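Local coordinates for methyltransferase domain-containing protein (Deinococcus radiodurans, PDB 3M33) that is of unknown function but is probably a methyltransferase, likely one that uses S-adenosylmethionine, at residues Gly60-Ala63 / Ala64-Pro68; Leu36-Asp39 / Leu40-Arg44; Ala106-Gly109 / Ala110-Leu114. All coordinates share one frame; numbering follows the deposited sequence.

Contact 1: residues Gly60-Ala63 / Ala64-Pro68. With GOL (glycerol), chain L.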
ATOM      1  N   GLY A  60      -8.663  -3.757   6.204  1.00 35.10           N
ATOM      2  CA  GLY A  60      -9.692  -3.362   5.247  1.00 33.46           C
ATOM      3  C   GLY A  60      -9.980  -1.878   5.008  1.00 36.22           C
ATOM      4  O   GLY A  60     -11.091  -1.521   4.592  1.00 38.38           O
ATOM      5  N   PRO A  61      -9.001  -0.995   5.248  1.00 33.55           N
ATOM      6  CA  PRO A  61      -9.411   0.403   5.071  1.00 31.14           C
ATOM      7  C   PRO A  61      -9.821   0.691   3.629  1.00 39.27           C
ATOM      8  O   PRO A  61     -10.782   1.427   3.405  1.00 36.52           O
ATOM      9  CB  PRO A  61      -8.145   1.208   5.434  1.00 40.61           C
ATOM     10  CG  PRO A  61      -6.964   0.214   5.275  1.00 25.84           C
ATOM     11  CD  PRO A  61      -7.591  -1.135   5.672  1.00 31.29           C
ATOM     12  N   ASP A  62      -9.102   0.143   2.653  1.00 32.52           N
ATOM     13  CA  ASP A  62      -9.455   0.430   1.269  1.00 29.97           C
ATOM     14  C   ASP A  62     -10.661  -0.387   0.816  1.00 34.60           C
ATOM     15  O   ASP A  62     -11.494   0.098   0.049  1.00 32.53           O
ATOM     16  CB  ASP A  62      -8.259   0.238   0.325  1.00 38.12           C
ATOM     17  CG  ASP A  62      -7.293   1.413   0.364  1.00 45.52           C
ATOM     18  OD1 ASP A  62      -7.752   2.575   0.446  1.00 42.82           O
ATOM     19  OD2 ASP A  62      -6.069   1.178   0.317  1.00 38.40           O
ATOM     20  N   ALA A  63     -10.762  -1.624   1.286  1.00 32.85           N
ATOM     21  CA  ALA A  63     -11.944  -2.417   1.005  1.00 36.10           C
ATOM     22  C   ALA A  63     -13.187  -1.643   1.452  1.00 38.63           C
ATOM     23  O   ALA A  63     -14.182  -1.574   0.734  1.00 38.46           O
ATOM     24  CB  ALA A  63     -11.866  -3.789   1.711  1.00 27.71           C
ATOM     25  N   ALA A  64     -13.124  -1.039   2.631  1.00 38.75           N
ATOM     26  CA  ALA A  64     -14.287  -0.368   3.185  1.00 35.01           C
ATOM     27  C   ALA A  64     -14.568   0.903   2.424  1.00 42.17           C
ATOM     28  O   ALA A  64     -15.698   1.239   2.136  1.00 44.56           O
ATOM     29  CB  ALA A  64     -14.067  -0.050   4.658  1.00 38.54           C
ATOM     30  N   ARG A  65     -13.516   1.621   2.105  1.00 36.03           N
ATOM     31  CA  ARG A  65     -13.674   2.924   1.505  1.00 33.20           C
ATOM     32  C   ARG A  65     -13.971   2.917  -0.016  1.00 46.95           C
ATOM     33  O   ARG A  65     -14.753   3.743  -0.501  1.00 39.93           O
ATOM     34  CB  ARG A  65     -12.408   3.709   1.829  1.00 43.82           C
ATOM     35  CG  ARG A  65     -12.251   5.018   1.171  1.00 46.25           C
ATOM     36  CD  ARG A  65     -10.963   5.645   1.650  1.00 44.09           C
ATOM     37  NE  ARG A  65     -10.610   6.737   0.763  1.00 48.69           N
ATOM     38  CZ  ARG A  65      -9.376   7.178   0.579  1.00 42.17           C
ATOM     39  NH1 ARG A  65      -8.359   6.614   1.221  1.00 41.96           N
ATOM     40  NH2 ARG A  65      -9.167   8.185  -0.248  1.00 46.12           N
ATOM     41  N   PHE A  66     -13.353   2.002  -0.767  1.00 36.66           N
ATOM     42  CA  PHE A  66     -13.506   1.973  -2.231  1.00 37.10           C
ATOM     43  C   PHE A  66     -14.308   0.770  -2.691  1.00 42.76           C
ATOM     44  O   PHE A  66     -14.866   0.769  -3.787  1.00 50.42           O
ATOM     45  CB  PHE A  66     -12.146   1.900  -2.929  1.00 34.35           C
ATOM     46  CG  PHE A  66     -11.321   3.127  -2.778  1.00 36.01           C
ATOM     47  CD1 PHE A  66     -11.508   4.212  -3.627  1.00 43.91           C
ATOM     48  CD2 PHE A  66     -10.355   3.209  -1.800  1.00 33.10           C
ATOM     49  CE1 PHE A  66     -10.729   5.359  -3.506  1.00 42.42           C
ATOM     50  CE2 PHE A  66      -9.573   4.364  -1.658  1.00 36.47           C
ATOM     51  CZ  PHE A  66      -9.759   5.433  -2.514  1.00 39.70           C
ATOM     52  N   GLY A  67     -14.335  -0.258  -1.856  1.00 33.35           N
ATOM     53  CA  GLY A  67     -15.013  -1.506  -2.155  1.00 44.06           C
ATOM     54  C   GLY A  67     -16.443  -1.422  -2.668  1.00 38.99           C
ATOM     55  O   GLY A  67     -16.798  -2.121  -3.616  1.00 35.20           O
ATOM     56  N   PRO A  68     -17.284  -0.578  -2.049  1.00 37.27           N
ATOM     57  CA  PRO A  68     -18.672  -0.547  -2.524  1.00 37.88           C
ATOM     58  C   PRO A  68     -18.818  -0.003  -3.946  1.00 39.50           C
ATOM     59  O   PRO A  68     -19.878  -0.168  -4.546  1.00 40.62           O
ATOM     60  CB  PRO A  68     -19.369   0.386  -1.521  1.00 40.02           C
ATOM     61  CG  PRO A  68     -18.516   0.323  -0.282  1.00 42.63           C
ATOM     62  CD  PRO A  68     -17.103   0.228  -0.830  1.00 37.35           C
TER
HETATM   63  C1  GOL L 233      -5.083   4.112   5.205  1.00 81.52           C
HETATM   64  O1  GOL L 233      -4.623   4.989   6.211  1.00 81.75           O
HETATM   65  C2  GOL L 233      -5.682   4.900   4.039  1.00 81.03           C
HETATM   66  O2  GOL L 233      -4.707   5.761   3.477  1.00 81.48           O
HETATM   67  C3  GOL L 233      -6.227   3.938   2.979  1.00 72.08           C
HETATM   68  O3  GOL L 233      -7.596   4.187   2.706  1.00 58.48           O
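The Phe-66 ring takes Asp-62 at its edge: OD1 lies in the ring plane, 3.3 Å from CE2, where the aromatic hydrogens present a weakly positive rim to the carboxylate. Phe-66 CZ lies over one face of the Arg-65 guanidinium, 3.4 Å above its plane and offset toward the rim, while C3 of a bound glycerol is in plane at the guanidinium's edge. Arg-65 CG is anti to the backbone N (chi1 172°) and the chain runs on extended to NE, which carries NH1 to glycerol O3 at 2.9 Å. That hydroxyl in turn donates to Asp-62 OD1 at 2.8 Å. Glycerol thus bridges two charges that do not pair directly. Gly-60, the N-cap, ends the loop after strand 51-55; with Ala-63 it fits a GxGxxA-like pattern, consistent with the glycine-rich turn of Rossmann-type methyltransferases. Its O accepts Ala-64 N at 2.9 Å, and Asp-62 O accepts Phe-66 N at 2.8 Å. Outside the helix, Asp-62 OD2 forms a salt bridge with Arg-118, and Arg-65 NH2 one with Asp-39. With an alanine here instead of Asp-62, Arg-118 would probably lose this carboxylate partner and glycerol O3 its acceptor.

Contact 2: residues Leu36-Asp39 / Leu40-Arg44; sequences LTFD and LWLSR
Thr-37 and Trp-41, one helical turn apart, lie side by side and point the same way, the methyl of one resting on the indole of the other. Thr-37 CG2 is 3.7 Å from the centroid of the five-membered ring and 28° off its normal, a CH-pi contact over the face; it is offset toward the rim, with NE1 nearest at 3.4 Å. The threonine torsion explains this: chi1 of -56° sets OG1 beside the backbone N and turns CG2 anti to it, onto the indole. Thr-37 O also lies over a face of the indole while accepting Trp-41 N at 2.9 Å. Phe-38 and Leu-42 also lie side by side, pointing the same way; Phe-38 CE2 and Leu-42 CD2 approach to 4.2 Å, the methyl oblique to the ring. The Asp-39 carboxylate is divided between salt bridges to Arg-65 (OD2) and Arg-118 (OD1). Phe-38, Trp-41 and Leu-42 touch Leu-139 of strand 136-142, and the first two also Leu-212 of strand 204-216. This is a helix packed by one side on a sheet, consistent with the class I methyltransferase fold, whose strand order the sheet matches, antiparallel 204-216 lying beside 136-142.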
ATOM      1  N   LEU A  36      -2.436  11.232  -2.407  1.00 31.44           N
ATOM      2  CA  LEU A  36      -3.679  11.761  -2.998  1.00 35.39           C
ATOM      3  C   LEU A  36      -3.869  11.314  -4.449  1.00 39.22           C
ATOM      4  O   LEU A  36      -4.986  11.017  -4.868  1.00 38.40           O
ATOM      5  CB  LEU A  36      -3.742  13.288  -2.938  1.00 30.05           C
ATOM      6  CG  LEU A  36      -3.841  13.912  -1.544  1.00 51.03           C
ATOM      7  CD1 LEU A  36      -3.757  15.442  -1.636  1.00 51.10           C
ATOM      8  CD2 LEU A  36      -5.117  13.461  -0.831  1.00 54.41           C
ATOM      9  N   THR A  37      -2.781  11.270  -5.215  1.00 35.61           N
ATOM     10  CA  THR A  37      -2.888  10.963  -6.642  1.00 36.82           C
ATOM     11  C   THR A  37      -3.296   9.516  -6.814  1.00 32.62           C
ATOM     12  O   THR A  37      -4.093   9.185  -7.688  1.00 36.39           O
ATOM     13  CB  THR A  37      -1.571  11.259  -7.404  1.00 39.24           C
ATOM     14  OG1 THR A  37      -1.200  12.625  -7.183  1.00 42.18           O
ATOM     15  CG2 THR A  37      -1.753  11.046  -8.915  1.00 28.63           C
ATOM     16  N   PHE A  38      -2.781   8.659  -5.937  1.00 29.92           N
ATOM     17  CA  PHE A  38      -3.135   7.249  -5.956  1.00 26.14           C
ATOM     18  C   PHE A  38      -4.639   7.082  -5.701  1.00 32.40           C
ATOM     19  O   PHE A  38      -5.304   6.296  -6.368  1.00 34.19           O
ATOM     20  CB  PHE A  38      -2.322   6.487  -4.897  1.00 28.14           C
ATOM     21  CG  PHE A  38      -2.747   5.050  -4.712  1.00 37.04           C
ATOM     22  CD1 PHE A  38      -2.159   4.037  -5.451  1.00 35.81           C
ATOM     23  CD2 PHE A  38      -3.717   4.717  -3.784  1.00 31.96           C
ATOM     24  CE1 PHE A  38      -2.532   2.730  -5.273  1.00 37.07           C
ATOM     25  CE2 PHE A  38      -4.099   3.399  -3.595  1.00 38.10           C
ATOM     26  CZ  PHE A  38      -3.509   2.406  -4.348  1.00 40.31           C
ATOM     27  N   ASP A  39      -5.178   7.818  -4.734  1.00 34.14           N
ATOM     28  CA  ASP A  39      -6.615   7.741  -4.454  1.00 35.60           C
ATOM     29  C   ASP A  39      -7.414   8.185  -5.665  1.00 31.01           C
ATOM     30  O   ASP A  39      -8.404   7.563  -6.005  1.00 36.22           O
ATOM     31  CB  ASP A  39      -7.020   8.630  -3.268  1.00 31.27           C
ATOM     32  CG  ASP A  39      -6.493   8.125  -1.947  1.00 40.03           C
ATOM     33  OD1 ASP A  39      -5.839   7.061  -1.923  1.00 38.29           O
ATOM     34  OD2 ASP A  39      -6.722   8.815  -0.933  1.00 45.87           O
ATOM     35  N   LEU A  40      -7.007   9.290  -6.288  1.00 37.52           N
ATOM     36  CA  LEU A  40      -7.683   9.762  -7.493  1.00 32.70           C
ATOM     37  C   LEU A  40      -7.644   8.728  -8.621  1.00 34.38           C
ATOM     38  O   LEU A  40      -8.649   8.484  -9.274  1.00 32.54           O
ATOM     39  CB  LEU A  40      -7.032  11.036  -8.017  1.00 40.54           C
ATOM     40  CG  LEU A  40      -7.389  12.355  -7.354  1.00 66.21           C
ATOM     41  CD1 LEU A  40      -7.227  13.451  -8.400  1.00 74.13           C
ATOM     42  CD2 LEU A  40      -8.818  12.325  -6.796  1.00 70.60           C
ATOM     43  N   TRP A  41      -6.474   8.140  -8.866  1.00 28.63           N
ATOM     44  CA  TRP A  41      -6.344   7.168  -9.946  1.00 30.79           C
ATOM     45  C   TRP A  41      -7.223   5.950  -9.655  1.00 39.93           C
ATOM     46  O   TRP A  41      -7.890   5.420 -10.545  1.00 37.21           O
ATOM     47  CB  TRP A  41      -4.901   6.714 -10.077  1.00 25.30           C
ATOM     48  CG  TRP A  41      -3.982   7.720 -10.709  1.00 29.92           C
ATOM     49  CD1 TRP A  41      -4.273   9.004 -11.040  1.00 35.71           C
ATOM     50  CD2 TRP A  41      -2.614   7.503 -11.090  1.00 34.95           C
ATOM     51  NE1 TRP A  41      -3.171   9.606 -11.605  1.00 34.40           N
ATOM     52  CE2 TRP A  41      -2.142   8.702 -11.647  1.00 35.06           C
ATOM     53  CE3 TRP A  41      -1.745   6.405 -11.009  1.00 35.92           C
ATOM     54  CZ2 TRP A  41      -0.838   8.839 -12.133  1.00 33.19           C
ATOM     55  CZ3 TRP A  41      -0.457   6.541 -11.484  1.00 40.31           C
ATOM     56  CH2 TRP A  41      -0.014   7.753 -12.038  1.00 38.42           C
ATOM     57  N   LEU A  42      -7.217   5.506  -8.400  1.00 33.24           N
ATOM     58  CA  LEU A  42      -7.990   4.331  -8.029  1.00 34.06           C
ATOM     59  C   LEU A  42      -9.480   4.604  -8.243  1.00 30.72           C
ATOM     60  O   LEU A  42     -10.196   3.818  -8.843  1.00 37.10           O
ATOM     61  CB  LEU A  42      -7.713   3.960  -6.574  1.00 30.80           C
ATOM     62  CG  LEU A  42      -8.569   2.833  -5.986  1.00 35.96           C
ATOM     63  CD1 LEU A  42      -8.577   1.608  -6.902  1.00 36.67           C
ATOM     64  CD2 LEU A  42      -8.072   2.479  -4.569  1.00 37.83           C
ATOM     65  N   SER A  43      -9.932   5.752  -7.761  1.00 37.96           N
ATOM     66  CA  SER A  43     -11.323   6.124  -7.905  1.00 40.59           C
ATOM     67  C   SER A  43     -11.769   6.138  -9.376  1.00 41.64           C
ATOM     68  O   SER A  43     -12.857   5.653  -9.695  1.00 36.61           O
ATOM     69  CB  SER A  43     -11.572   7.480  -7.249  1.00 37.27           C
ATOM     70  OG  SER A  43     -12.906   7.857  -7.473  1.00 51.06           O
ATOM     71  N   ARG A  44     -10.931   6.669 -10.272  1.00 39.52           N
ATOM     72  CA  ARG A  44     -11.275   6.721 -11.698  1.00 36.94           C
ATOM     73  C   ARG A  44     -11.423   5.327 -12.299  1.00 41.69           C
ATOM     74  O   ARG A  44     -12.180   5.130 -13.241  1.00 43.37           O
ATOM     75  CB  ARG A  44     -10.218   7.501 -12.507  1.00 37.97           C
ATOM     76  CG  ARG A  44     -10.117   8.991 -12.208  1.00 36.99           C
ATOM     77  CD  ARG A  44      -9.001   9.628 -13.057  1.00 40.63           C
ATOM     78  NE  ARG A  44      -9.422   9.858 -14.444  1.00 37.98           N
ATOM     79  CZ  ARG A  44      -9.129   9.068 -15.476  1.00 45.98           C
ATOM     80  NH1 ARG A  44      -8.381   7.979 -15.313  1.00 44.36           N
ATOM     81  NH2 ARG A  44      -9.580   9.376 -16.686  1.00 41.76           N
TER

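Contact 3: residues Ala106-Gly109 / Ala110-Leu114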
ATOM      1  N   ALA A 106      -8.489 -21.102  -2.623  1.00 50.59           N
ATOM      2  CA  ALA A 106      -9.670 -21.658  -3.244  1.00 53.88           C
ATOM      3  C   ALA A 106     -10.778 -20.629  -3.157  1.00 52.44           C
ATOM      4  O   ALA A 106     -10.975 -20.000  -2.115  1.00 56.65           O
ATOM      5  CB  ALA A 106     -10.075 -22.953  -2.549  1.00 65.20           C
ATOM      6  N   GLY A 107     -11.490 -20.435  -4.257  1.00 53.66           N
ATOM      7  CA  GLY A 107     -12.596 -19.499  -4.263  1.00 55.73           C
ATOM      8  C   GLY A 107     -12.223 -18.052  -4.526  1.00 51.70           C
ATOM      9  O   GLY A 107     -13.090 -17.182  -4.471  1.00 47.10           O
ATOM     10  N   LEU A 108     -10.950 -17.789  -4.823  1.00 49.09           N
ATOM     11  CA  LEU A 108     -10.483 -16.412  -5.000  1.00 50.83           C
ATOM     12  C   LEU A 108     -11.358 -15.673  -6.006  1.00 49.44           C
ATOM     13  O   LEU A 108     -11.786 -14.553  -5.757  1.00 48.61           O
ATOM     14  CB  LEU A 108      -9.011 -16.351  -5.436  1.00 44.62           C
ATOM     15  CG  LEU A 108      -8.435 -14.930  -5.367  1.00 47.37           C
ATOM     16  CD1 LEU A 108      -8.438 -14.449  -3.933  1.00 45.01           C
ATOM     17  CD2 LEU A 108      -7.029 -14.830  -5.954  1.00 43.75           C
ATOM     18  N   GLY A 109     -11.637 -16.310  -7.136  1.00 52.81           N
ATOM     19  CA  GLY A 109     -12.568 -15.741  -8.096  1.00 57.22           C
ATOM     20  C   GLY A 109     -11.965 -14.964  -9.259  1.00 54.72           C
ATOM     21  O   GLY A 109     -12.652 -14.139  -9.863  1.00 53.27           O
ATOM     22  N   ALA A 110     -10.692 -15.213  -9.573  1.00 46.01           N
ATOM     23  CA  ALA A 110     -10.105 -14.697 -10.808  1.00 48.52           C
ATOM     24  C   ALA A 110     -11.040 -15.054 -11.967  1.00 56.41           C
ATOM     25  O   ALA A 110     -11.761 -16.051 -11.889  1.00 55.83           O
ATOM     26  CB  ALA A 110      -8.712 -15.299 -11.035  1.00 47.30           C
ATOM     27  N   PRO A 111     -11.017 -14.265 -13.059  1.00 57.39           N
ATOM     28  CA  PRO A 111     -10.082 -13.173 -13.345  1.00 44.66           C
ATOM     29  C   PRO A 111     -10.581 -11.838 -12.806  1.00 44.54           C
ATOM     30  O   PRO A 111     -11.773 -11.692 -12.519  1.00 44.29           O
ATOM     31  CB  PRO A 111     -10.058 -13.130 -14.881  1.00 46.87           C
ATOM     32  CG  PRO A 111     -11.339 -13.810 -15.323  1.00 54.73           C
ATOM     33  CD  PRO A 111     -12.048 -14.360 -14.103  1.00 56.22           C
ATOM     34  N   PHE A 112      -9.670 -10.876 -12.674  1.00 39.45           N
ATOM     35  CA  PHE A 112     -10.008  -9.566 -12.132  1.00 33.38           C
ATOM     36  C   PHE A 112      -9.707  -8.460 -13.147  1.00 39.54           C
ATOM     37  O   PHE A 112      -8.778  -8.583 -13.949  1.00 44.30           O
ATOM     38  CB  PHE A 112      -9.210  -9.317 -10.847  1.00 38.13           C
ATOM     39  CG  PHE A 112      -9.522 -10.286  -9.745  1.00 44.35           C
ATOM     40  CD1 PHE A 112     -10.630 -10.087  -8.920  1.00 39.30           C
ATOM     41  CD2 PHE A 112      -8.706 -11.386  -9.520  1.00 39.76           C
ATOM     42  CE1 PHE A 112     -10.927 -10.982  -7.899  1.00 40.63           C
ATOM     43  CE2 PHE A 112      -8.984 -12.286  -8.489  1.00 41.43           C
ATOM     44  CZ  PHE A 112     -10.099 -12.092  -7.679  1.00 40.54           C
ATOM     45  N   GLY A 113     -10.486  -7.382 -13.112  1.00 39.63           N
ATOM     46  CA  GLY A 113     -10.222  -6.238 -13.968  1.00 39.79           C
ATOM     47  C   GLY A 113      -9.255  -5.247 -13.333  1.00 39.63           C
ATOM     48  O   GLY A 113      -8.664  -4.403 -14.009  1.00 42.21           O
ATOM     49  N   LEU A 114      -9.094  -5.339 -12.020  1.00 37.92           N
ATOM     50  CA  LEU A 114      -8.146  -4.477 -11.316  1.00 41.33           C
ATOM     51  C   LEU A 114      -7.426  -5.249 -10.208  1.00 41.79           C
ATOM     52  O   LEU A 114      -8.062  -5.936  -9.403  1.00 35.67           O
ATOM     53  CB  LEU A 114      -8.858  -3.244 -10.733  1.00 35.30           C
ATOM     54  CG  LEU A 114      -8.017  -2.260  -9.919  1.00 35.96           C
ATOM     55  CD1 LEU A 114      -7.011  -1.565 -10.828  1.00 36.28           C
ATOM     56  CD2 LEU A 114      -8.921  -1.225  -9.240  1.00 34.45           C
TER
HETATM   57  O   HOH W   1     -13.959 -13.012 -12.109  1.00 55.50           O
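Leu-108 and Phe-112 meet with their side chains crossing at about a right angle, the branch point CG of the leucine 4.0 Å from CZ at the far end of the ring. The leucine extends with CG anti to the backbone N (chi1 -169°), and its CD2 reaches CE2 of Phe-112 at 4.1 Å. In Phe-112, chi1 of -63° places CG anti to the carbonyl carbon and directs the ring back toward the preceding loop. Two carbonyls then approach that ring from different directions. Leu-108 O stands at the edge, near the plane and 3.5 Å from CZ, whereas Gly-109 O lies 3.9 Å above one face, offset toward the rim. No direct hydrogen bond links the two halves; a water does so instead, donating to Gly-109 O at 2.8 Å and to Pro-111 O at 2.6 Å. The loop backbone is unusual, with a cis peptide before Pro-111 and positive phi at Gly-107 and Gly-109, where a side chain would jam against the preceding carbonyl. The loop leads from strand 94-97 into strand 112-118. Leu-108 O is hydrogen-bonded to Arg-72 of strand 72-77, Leu-108 and Phe-112 both pack on Leu-53 of strand 51-55, and Phe-112 pairs through its backbone with Leu-131 and Ala-133.

Overall arrangement
Contact 1 and contact 2 lie on successive helices, their centres about 13 Å apart, and touch through the Arg-65 NH2 to Asp-39 OD2 salt bridge at 2.6 Å and through Phe-66 CD2 against Leu-42 CD2 at 3.7 Å. Leu-42 also reaches contact 3, its CD1 lying 3.7 Å from Leu-114 CD2. Contacts 1 and 3 do not touch: nearest atoms about 8 Å apart, centres about 17 Å. Glycerol, probably from the crystallisation liquor, is also hydrogen-bonded to Arg-22 and lies about 6 Å from the side chain of Asp-39. Contact 1 holds part of the glycine-rich pattern that in class I methyltransferases lies at the cofactor site, only an inference here.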